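PDB 6X9Z: transmembrane beta-barrels from Synthetic construct, which probably inserts into lipid membranes as a compact eight-stranded beta-barrel, having been designed from scratch to fold as a transmembrane barrel. Local coordinates for residues A[35-41]-A[53-59]. Numbering follows the deposited sequence.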
loop_
_atom_site.group_PDB
_atom_site.type_symbol
_atom_site.label_atom_id
_atom_site.label_comp_id
_atom_site.label_asym_id
_atom_site.label_seq_id
_atom_site.Cartn_x
_atom_site.Cartn_y
_atom_site.Cartn_z
ATOM N N TYR A 35 -6.942 12.228 8.004
ATOM C CA TYR A 35 -7.181 11.714 6.662
ATOM C C TYR A 35 -5.923 11.440 5.849
ATOM O O TYR A 35 -6.014 10.717 4.852
ATOM C CB TYR A 35 -8.093 12.675 5.878
ATOM C CG TYR A 35 -9.453 12.871 6.531
ATOM C CD1 TYR A 35 -9.835 14.108 7.043
ATOM C CD2 TYR A 35 -10.343 11.812 6.653
ATOM C CE1 TYR A 35 -11.074 14.284 7.648
ATOM C CE2 TYR A 35 -11.580 11.978 7.252
ATOM C CZ TYR A 35 -11.940 13.213 7.750
ATOM O OH TYR A 35 -13.171 13.374 8.345
ATOM N N LEU A 36 -4.761 11.954 6.240
ATOM C CA LEU A 36 -3.533 11.727 5.491
ATOM C C LEU A 36 -2.690 10.643 6.152
ATOM O O LEU A 36 -2.781 10.402 7.358
ATOM C CB LEU A 36 -2.712 13.015 5.369
ATOM C CG LEU A 36 -3.424 14.187 4.687
ATOM C CD1 LEU A 36 -2.507 15.393 4.557
ATOM C CD2 LEU A 36 -3.971 13.768 3.333
ATOM N N PHE A 37 -1.868 9.981 5.344
ATOM C CA PHE A 37 -0.970 8.968 5.868
ATOM C C PHE A 37 0.283 8.914 5.007
ATOM O O PHE A 37 0.261 9.284 3.831
ATOM C CB PHE A 37 -1.635 7.584 5.932
ATOM C CG PHE A 37 -2.021 7.018 4.588
ATOM C CD1 PHE A 37 -1.184 6.131 3.929
ATOM C CD2 PHE A 37 -3.231 7.353 3.999
ATOM C CE1 PHE A 37 -1.540 5.605 2.702
ATOM C CE2 PHE A 37 -3.587 6.832 2.769
ATOM C CZ PHE A 37 -2.745 5.953 2.124
ATOM N N LEU A 38 1.374 8.473 5.620
ATOM C CA LEU A 38 2.615 8.198 4.918
ATOM C C LEU A 38 2.722 6.703 4.673
ATOM O O LEU A 38 2.175 5.890 5.421
ATOM C CB LEU A 38 3.825 8.697 5.712
ATOM C CG LEU A 38 3.823 10.208 5.963
ATOM C CD1 LEU A 38 4.981 10.628 6.861
ATOM C CD2 LEU A 38 3.861 10.969 4.645
ATOM N N ASP A 39 3.416 6.351 3.595
ATOM C CA ASP A 39 3.600 4.961 3.208
ATOM C C ASP A 39 5.054 4.775 2.813
ATOM O O ASP A 39 5.580 5.534 1.995
ATOM C CB ASP A 39 2.667 4.578 2.054
ATOM C CG ASP A 39 2.556 3.078 1.858
ATOM O OD1 ASP A 39 3.562 2.364 2.058
ATOM O OD2 ASP A 39 1.457 2.607 1.497
ATOM N N VAL A 40 5.703 3.795 3.426
ATOM C CA VAL A 40 7.026 3.341 3.031
ATOM C C VAL A 40 6.960 1.829 2.907
ATOM O O VAL A 40 6.193 1.161 3.608
ATOM C CB VAL A 40 8.125 3.762 4.032
ATOM C CG1 VAL A 40 8.226 5.280 4.106
ATOM C CG2 VAL A 40 7.840 3.180 5.406
ATOM N N GLY A 41 7.764 1.289 1.999
ATOM C CA GLY A 41 7.761 -0.142 1.796
ATOM C C GLY A 41 8.902 -0.623 0.929
ATOM O O GLY A 41 9.376 0.100 0.050
ATOM N N GLU A 53 9.944 2.102 -1.900
ATOM C CA GLU A 53 8.746 2.871 -2.207
ATOM C C GLU A 53 8.453 3.849 -1.079
ATOM O O GLU A 53 8.464 3.468 0.097
ATOM C CB GLU A 53 7.549 1.948 -2.430
ATOM C CG GLU A 53 6.231 2.674 -2.571
ATOM C CD GLU A 53 5.084 1.722 -2.842
ATOM O OE1 GLU A 53 5.277 0.773 -3.637
ATOM O OE2 GLU A 53 3.999 1.914 -2.249
ATOM N N VAL A 54 8.204 5.106 -1.443
ATOM C CA VAL A 54 7.868 6.164 -0.495
ATOM C C VAL A 54 6.732 6.986 -1.088
ATOM O O VAL A 54 6.774 7.353 -2.267
ATOM C CB VAL A 54 9.077 7.065 -0.172
ATOM C CG1 VAL A 54 8.633 8.315 0.571
ATOM C CG2 VAL A 54 10.102 6.305 0.652
ATOM N N GLY A 55 5.718 7.260 -0.280
ATOM C CA GLY A 55 4.603 8.060 -0.735
ATOM C C GLY A 55 3.564 8.170 0.356
ATOM O O GLY A 55 3.845 7.918 1.527
ATOM N N GLY A 56 2.356 8.535 -0.046
ATOM C CA GLY A 56 1.255 8.613 0.890
ATOM C C GLY A 56 -0.025 8.931 0.156
ATOM O O GLY A 56 -0.067 8.952 -1.076
ATOM N N GLY A 57 -1.075 9.184 0.924
ATOM C CA GLY A 57 -2.340 9.531 0.310
ATOM C C GLY A 57 -3.383 9.907 1.333
ATOM O O GLY A 57 -3.067 10.301 2.457
ATOM N N VAL A 58 -4.640 9.789 0.914
ATOM C CA VAL A 58 -5.788 10.123 1.743
ATOM C C VAL A 58 -6.528 8.839 2.085
ATOM O O VAL A 58 -6.579 7.898 1.286
ATOM C CB VAL A 58 -6.719 11.129 1.033
ATOM C CG1 VAL A 58 -7.709 11.732 2.020
ATOM C CG2 VAL A 58 -5.901 12.211 0.361
ATOM N N SER A 59 -7.094 8.797 3.290
ATOM C CA SER A 59 -7.841 7.627 3.726
ATOM C C SER A 59 -8.833 8.036 4.806
ATOM O O SER A 59 -8.557 8.939 5.597
ATOM C CB SER A 59 -6.906 6.534 4.251
ATOM O OG SER A 59 -7.630 5.360 4.578
#
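The ring of Phe-37 lies over Gly-57, with the backbone N of Gly-57 beneath one face; CE2 comes within 3.6 Å of CB of Ser-59, while O of Val-58 lies at the ring edge, 3.5 Å from CE2. With no side chain on Gly-57 the ring can settle close to the backbone; a CB there would already sit 3.6 Å from CZ of Phe-37. The p rotamer of Phe-37 turns the ring across the neighbouring strand, inside the barrel. Next along this inner face comes Asp-39, whose carboxylate is held by Tyr-11, Gln-29 and a salt bridge to Lys-71; that cation lies near Glu-53 too, in a long, weak ion pair, where Asp-39 OD1 and Glu-53 OE2 stand 4.4 Å apart. The backbones run antiparallel at 157°, zipped by paired hydrogen bonds at Phe-37/Gly-57, Asp-39/Gly-55 and Gly-41/Glu-53, the shortest from Asp-39 N to Gly-55 O at 2.6 Å; Ser-59 N to Tyr-35 O, 2.7 Å, closes the far end. Gly-56 sits opposite Leu-38 with CA atoms just 4.3 Å apart, and a CB on it would clash with Phe-37 O. On the outer face Leu-36 CD2 meets Val-58 CG2 at 3.9 Å and Val-40 CG1 meets Val-54 CG2 at 4.1 Å, an apolar surface consistent with lipid contact. Polar and aromatic residues inside, aliphatic ones outside and three successive glycines, which probably ease strand bending, mark this as a hairpin of an eight-stranded transmembrane beta-barrel.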